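PDB 2EH6: acetylornithine aminotransferase from Aquifex aeolicus, which catalyses the pyridoxal-phosphate-dependent transfer of an amino group from N(2)-acetyl-L-ornithine to 2-oxoglutarate, a step of arginine biosynthesis. Local coordinates for residues K48-H62 and N274-E287. Residues are numbered along the deposited sequence; the frame is centred on the assembly and turned at random.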
loop_
_atom_site.group_PDB
_atom_site.type_symbol
_atom_site.label_atom_id
_atom_site.label_comp_id
_atom_site.label_asym_id
_atom_site.label_seq_id
_atom_site.Cartn_x
_atom_site.Cartn_y
_atom_site.Cartn_z
ATOM N N LYS A 48 9.464 -20.491 -12.218
ATOM C CA LYS A 48 8.720 -20.930 -11.045
ATOM C C LYS A 48 7.721 -19.874 -10.576
ATOM O O LYS A 48 6.593 -20.200 -10.201
ATOM C CB LYS A 48 9.677 -21.284 -9.906
ATOM C CG LYS A 48 8.989 -21.907 -8.703
ATOM C CD LYS A 48 9.992 -22.242 -7.605
ATOM C CE LYS A 48 9.325 -22.935 -6.425
ATOM N NZ LYS A 48 10.327 -23.357 -5.402
ATOM N N LEU A 49 8.129 -18.610 -10.601
ATOM C CA LEU A 49 7.240 -17.535 -10.172
ATOM C C LEU A 49 6.056 -17.391 -11.133
ATOM O O LEU A 49 4.903 -17.369 -10.714
ATOM C CB LEU A 49 8.012 -16.215 -10.080
ATOM C CG LEU A 49 7.208 -14.989 -9.616
ATOM C CD1 LEU A 49 6.531 -15.305 -8.298
ATOM C CD2 LEU A 49 8.124 -13.772 -9.475
ATOM N N THR A 50 6.349 -17.310 -12.426
ATOM C CA THR A 50 5.310 -17.167 -13.439
ATOM C C THR A 50 4.253 -18.261 -13.384
ATOM O O THR A 50 3.057 -17.979 -13.425
ATOM C CB THR A 50 5.919 -17.171 -14.858
ATOM O OG1 THR A 50 6.734 -16.009 -15.025
ATOM C CG2 THR A 50 4.828 -17.172 -15.907
ATOM N N GLU A 51 4.693 -19.513 -13.309
ATOM C CA GLU A 51 3.749 -20.621 -13.277
ATOM C C GLU A 51 2.873 -20.591 -12.027
ATOM O O GLU A 51 1.685 -20.878 -12.097
ATOM C CB GLU A 51 4.493 -21.956 -13.389
ATOM C CG GLU A 51 5.330 -22.078 -14.671
ATOM C CD GLU A 51 4.569 -21.655 -15.933
ATOM O OE1 GLU A 51 3.491 -22.228 -16.215
ATOM O OE2 GLU A 51 5.055 -20.748 -16.648
ATOM N N ALA A 52 3.455 -20.227 -10.890
ATOM C CA ALA A 52 2.696 -20.156 -9.643
ATOM C C ALA A 52 1.654 -19.039 -9.691
ATOM O O ALA A 52 0.525 -19.216 -9.238
ATOM C CB ALA A 52 3.641 -19.927 -8.470
ATOM N N LEU A 53 2.031 -17.888 -10.241
ATOM C CA LEU A 53 1.104 -16.762 -10.318
ATOM C C LEU A 53 -0.043 -17.043 -11.282
ATOM O O LEU A 53 -1.201 -16.757 -10.979
ATOM C CB LEU A 53 1.851 -15.480 -10.721
ATOM C CG LEU A 53 2.939 -14.983 -9.753
ATOM C CD1 LEU A 53 3.536 -13.680 -10.276
ATOM C CD2 LEU A 53 2.345 -14.755 -8.366
ATOM N N LYS A 54 0.274 -17.614 -12.441
ATOM C CA LYS A 54 -0.755 -17.934 -13.420
ATOM C C LYS A 54 -1.759 -18.908 -12.820
ATOM O O LYS A 54 -2.963 -18.781 -13.033
ATOM C CB LYS A 54 -0.118 -18.527 -14.682
ATOM C CG LYS A 54 0.586 -17.484 -15.535
ATOM C CD LYS A 54 1.468 -18.114 -16.600
ATOM C CE LYS A 54 0.674 -18.980 -17.549
ATOM N NZ LYS A 54 1.555 -19.544 -18.605
ATOM N N GLU A 55 -1.263 -19.872 -12.053
ATOM C CA GLU A 55 -2.133 -20.854 -11.420
ATOM C C GLU A 55 -3.022 -20.157 -10.382
ATOM O O GLU A 55 -4.212 -20.445 -10.281
ATOM C CB GLU A 55 -1.281 -21.942 -10.755
ATOM C CG GLU A 55 -1.901 -23.339 -10.720
ATOM C CD GLU A 55 -2.625 -23.644 -9.417
ATOM O OE1 GLU A 55 -2.084 -23.300 -8.344
ATOM O OE2 GLU A 55 -3.723 -24.244 -9.463
ATOM N N GLN A 56 -2.443 -19.224 -9.629
ATOM C CA GLN A 56 -3.196 -18.512 -8.597
ATOM C C GLN A 56 -4.255 -17.597 -9.201
ATOM O O GLN A 56 -5.389 -17.547 -8.731
ATOM C CB GLN A 56 -2.244 -17.691 -7.714
ATOM C CG GLN A 56 -2.896 -17.145 -6.441
ATOM C CD GLN A 56 -3.537 -18.243 -5.608
ATOM O OE1 GLN A 56 -2.865 -19.179 -5.183
ATOM N NE2 GLN A 56 -4.838 -18.137 -5.378
ATOM N N VAL A 57 -3.880 -16.869 -10.244
ATOM C CA VAL A 57 -4.813 -15.965 -10.898
ATOM C C VAL A 57 -6.077 -16.698 -11.350
ATOM O O VAL A 57 -7.165 -16.129 -11.337
ATOM C CB VAL A 57 -4.152 -15.284 -12.112
ATOM C CG1 VAL A 57 -5.205 -14.677 -13.009
ATOM C CG2 VAL A 57 -3.181 -14.210 -11.630
ATOM N N GLU A 58 -5.934 -17.962 -11.736
ATOM C CA GLU A 58 -7.079 -18.750 -12.198
ATOM C C GLU A 58 -7.999 -19.182 -11.068
ATOM O O GLU A 58 -9.178 -19.463 -11.294
ATOM C CB GLU A 58 -6.609 -20.017 -12.923
ATOM C CG GLU A 58 -5.818 -19.788 -14.190
ATOM C CD GLU A 58 -5.360 -21.094 -14.819
ATOM O OE1 GLU A 58 -6.225 -21.950 -15.097
ATOM O OE2 GLU A 58 -4.139 -21.265 -15.029
ATOM N N LYS A 59 -7.454 -19.235 -9.858
ATOM C CA LYS A 59 -8.200 -19.688 -8.686
ATOM C C LYS A 59 -8.779 -18.626 -7.763
ATOM O O LYS A 59 -9.982 -18.607 -7.503
ATOM C CB LYS A 59 -7.310 -20.598 -7.838
ATOM C CG LYS A 59 -6.851 -21.872 -8.523
ATOM C CD LYS A 59 -5.831 -22.609 -7.658
ATOM C CE LYS A 59 -6.386 -22.923 -6.275
ATOM N NZ LYS A 59 -5.361 -23.564 -5.401
ATOM N N LEU A 60 -7.917 -17.754 -7.252
ATOM C CA LEU A 60 -8.361 -16.742 -6.306
ATOM C C LEU A 60 -7.380 -15.579 -6.215
ATOM O O LEU A 60 -6.181 -15.782 -6.033
ATOM C CB LEU A 60 -8.494 -17.406 -4.933
ATOM C CG LEU A 60 -9.259 -16.733 -3.809
ATOM C CD1 LEU A 60 -10.701 -16.523 -4.243
ATOM C CD2 LEU A 60 -9.194 -17.620 -2.557
ATOM N N LEU A 61 -7.892 -14.358 -6.326
ATOM C CA LEU A 61 -7.039 -13.179 -6.246
ATOM C C LEU A 61 -7.096 -12.498 -4.878
ATOM O O LEU A 61 -6.078 -12.033 -4.355
ATOM C CB LEU A 61 -7.457 -12.152 -7.302
ATOM C CG LEU A 61 -7.249 -12.478 -8.784
ATOM C CD1 LEU A 61 -7.811 -11.337 -9.625
ATOM C CD2 LEU A 61 -5.773 -12.677 -9.070
ATOM N N HIS A 62 -8.295 -12.447 -4.313
ATOM C CA HIS A 62 -8.589 -11.693 -3.097
ATOM C C HIS A 62 -9.852 -12.207 -2.395
ATOM O O HIS A 62 -10.881 -12.449 -3.011
ATOM C CB HIS A 62 -8.768 -10.223 -3.480
ATOM C CG HIS A 62 -9.245 -9.443 -2.282
ATOM N ND1 HIS A 62 -8.409 -8.935 -1.343
ATOM C CD2 HIS A 62 -10.558 -9.103 -1.939
ATOM C CE1 HIS A 62 -9.202 -8.301 -0.456
ATOM N NE2 HIS A 62 -10.493 -8.386 -0.788
ATOM N N ASN A 274 -3.284 -10.962 0.526
ATOM C CA ASN A 274 -4.133 -11.596 -0.466
ATOM C C ASN A 274 -3.365 -12.822 -0.995
ATOM O O ASN A 274 -2.141 -12.878 -0.914
ATOM C CB ASN A 274 -4.443 -10.593 -1.581
ATOM C CG ASN A 274 -3.220 -10.209 -2.362
ATOM O OD1 ASN A 274 -2.742 -10.983 -3.193
ATOM N ND2 ASN A 274 -2.685 -9.017 -2.092
ATOM N N PRO A 275 -4.077 -13.819 -1.536
ATOM C CA PRO A 275 -3.413 -15.025 -2.050
ATOM C C PRO A 275 -2.406 -14.846 -3.191
ATOM O O PRO A 275 -1.501 -15.663 -3.344
ATOM C CB PRO A 275 -4.587 -15.935 -2.430
ATOM C CG PRO A 275 -5.689 -14.963 -2.748
ATOM C CD PRO A 275 -5.541 -13.928 -1.661
ATOM N N LEU A 276 -2.542 -13.783 -3.976
ATOM C CA LEU A 276 -1.610 -13.565 -5.077
ATOM C C LEU A 276 -0.248 -13.120 -4.542
ATOM O O LEU A 276 0.794 -13.637 -4.945
ATOM C CB LEU A 276 -2.166 -12.515 -6.039
ATOM C CG LEU A 276 -1.403 -12.375 -7.360
ATOM C CD1 LEU A 276 -1.550 -13.659 -8.162
ATOM C CD2 LEU A 276 -1.939 -11.193 -8.146
ATOM N N ALA A 277 -0.264 -12.161 -3.624
ATOM C CA ALA A 277 0.962 -11.653 -3.023
ATOM C C ALA A 277 1.668 -12.751 -2.225
ATOM O O ALA A 277 2.895 -12.888 -2.271
ATOM C CB ALA A 277 0.637 -10.472 -2.104
ATOM N N CYS A 278 0.892 -13.530 -1.487
ATOM C CA CYS A 278 1.471 -14.597 -0.680
ATOM C C CYS A 278 2.048 -15.729 -1.525
ATOM O O CYS A 278 3.042 -16.342 -1.151
ATOM C CB CYS A 278 0.432 -15.131 0.306
ATOM S SG CYS A 278 0.043 -13.954 1.652
ATOM N N ARG A 279 1.434 -16.004 -2.672
ATOM C CA ARG A 279 1.940 -17.060 -3.545
ATOM C C ARG A 279 3.303 -16.604 -4.070
ATOM O O ARG A 279 4.248 -17.391 -4.169
ATOM C CB ARG A 279 0.964 -17.287 -4.706
ATOM C CG ARG A 279 1.279 -18.483 -5.608
ATOM C CD ARG A 279 1.030 -19.826 -4.918
ATOM N NE ARG A 279 1.252 -20.952 -5.828
ATOM C CZ ARG A 279 0.330 -21.472 -6.642
ATOM N NH1 ARG A 279 -0.904 -20.983 -6.673
ATOM N NH2 ARG A 279 0.648 -22.486 -7.438
ATOM N N ALA A 280 3.407 -15.319 -4.393
ATOM C CA ALA A 280 4.655 -14.761 -4.892
ATOM C C ALA A 280 5.724 -14.830 -3.811
ATOM O O ALA A 280 6.839 -15.305 -4.051
ATOM C CB ALA A 280 4.445 -13.314 -5.329
ATOM N N GLY A 281 5.375 -14.352 -2.619
ATOM C CA GLY A 281 6.317 -14.360 -1.516
ATOM C C GLY A 281 6.802 -15.756 -1.172
ATOM O O GLY A 281 7.967 -15.946 -0.835
ATOM N N THR A 282 5.908 -16.736 -1.243
ATOM C CA THR A 282 6.281 -18.107 -0.933
ATOM C C THR A 282 7.330 -18.620 -1.912
ATOM O O THR A 282 8.280 -19.304 -1.523
ATOM C CB THR A 282 5.059 -19.037 -0.973
ATOM O OG1 THR A 282 4.197 -18.727 0.128
ATOM C CG2 THR A 282 5.488 -20.490 -0.875
ATOM N N VAL A 283 7.162 -18.287 -3.188
ATOM C CA VAL A 283 8.111 -18.717 -4.203
ATOM C C VAL A 283 9.449 -18.014 -4.000
ATOM O O VAL A 283 10.507 -18.646 -4.011
ATOM C CB VAL A 283 7.594 -18.408 -5.629
ATOM C CG1 VAL A 283 8.678 -18.708 -6.644
ATOM C CG2 VAL A 283 6.351 -19.238 -5.933
ATOM N N VAL A 284 9.400 -16.703 -3.810
ATOM C CA VAL A 284 10.612 -15.918 -3.615
ATOM C C VAL A 284 11.409 -16.359 -2.389
ATOM O O VAL A 284 12.626 -16.528 -2.452
ATOM C CB VAL A 284 10.278 -14.418 -3.485
ATOM C CG1 VAL A 284 11.522 -13.636 -3.085
ATOM C CG2 VAL A 284 9.724 -13.898 -4.807
ATOM N N VAL A 285 10.730 -16.545 -1.267
ATOM C CA VAL A 285 11.431 -16.954 -0.061
ATOM C C VAL A 285 12.145 -18.296 -0.230
ATOM O O VAL A 285 13.292 -18.440 0.191
ATOM C CB VAL A 285 10.474 -16.997 1.144
ATOM C CG1 VAL A 285 11.172 -17.625 2.346
ATOM C CG2 VAL A 285 10.037 -15.563 1.489
ATOM N N ASP A 286 11.488 -19.266 -0.855
ATOM C CA ASP A 286 12.118 -20.567 -1.063
ATOM C C ASP A 286 13.308 -20.455 -2.008
ATOM O O ASP A 286 14.376 -21.015 -1.747
ATOM C CB ASP A 286 11.121 -21.579 -1.633
ATOM C CG ASP A 286 10.077 -22.006 -0.622
ATOM O OD1 ASP A 286 10.312 -21.814 0.591
ATOM O OD2 ASP A 286 9.030 -22.546 -1.041
ATOM N N GLU A 287 13.128 -19.728 -3.106
ATOM C CA GLU A 287 14.204 -19.566 -4.079
ATOM C C GLU A 287 15.370 -18.756 -3.542
ATOM O O GLU A 287 16.529 -19.096 -3.771
ATOM C CB GLU A 287 13.670 -18.912 -5.356
ATOM C CG GLU A 287 12.632 -19.754 -6.080
ATOM C CD GLU A 287 13.179 -21.108 -6.491
ATOM O OE1 GLU A 287 14.156 -21.138 -7.264
ATOM O OE2 GLU A 287 12.636 -22.139 -6.041
HETATM O O HOH W 1 -1.540 -18.221 -2.106
#
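R279 leaves its helix with CG trans to the backbone N (chi1 -173°) and then bends at chi2, which lays its guanidinium across helix 48-59 beside E55 and Q56. Q56 also starts trans and bends at chi2, and its amide ends between R279 and the chain at L60. Helices 48-59 and 275-287 form an antiparallel pair, 158° between their directions, in this class-III, fold-type I aminotransferase. The axes of these two segments approach to 9.4 Å.

R279 holds E55 end-on. R279 NH2 and NH1 both donate to E55 OE1, at 3.0 Å and 3.1 Å, in a salt bridge with the carboxylate turned steeply from the guanidinium. NH1 gives a further hydrogen bond to Q56 OE1, also near the guanidinium plane. A52 O lies over one face of the R279 guanidinium, 3.4 Å from CZ, without a hydrogen bond. Replacing this arginine by an alanine removes all three bonds and is likely to leave the E55 carboxylate without its cationic mate and the Q56 carbonyl without its arginine donor.

Apolar groups fill the seam beside this cluster. L276 CD1 packs on V57 CG2 and L53 CD2. L49 CD1 and L53 CD2 both meet A280 CB. A52 CB touches V283 CG2. At the far end the extended K48 runs past V283 to a salt bridge, K48 NZ to E287 OE2 at 2.7 Å; E287 OE1 is hydrogen-bonded to Y46.

The other end lies near the cofactor site. The side chain of H62 is about 4 Å from that of T270, which binds pyridoxal phosphate, and H62 NE2 is hydrogen-bonded to G36 O of the second subunit. N274 N-caps helix 275-308 through OD1 to A277 N. P275 packs its ring against L60 and the L61 carbonyl. Beside that ring, Q56 NE2 donates to L60 O at 2.8 Å, nearly straight at 167° and on a carbonyl lone pair.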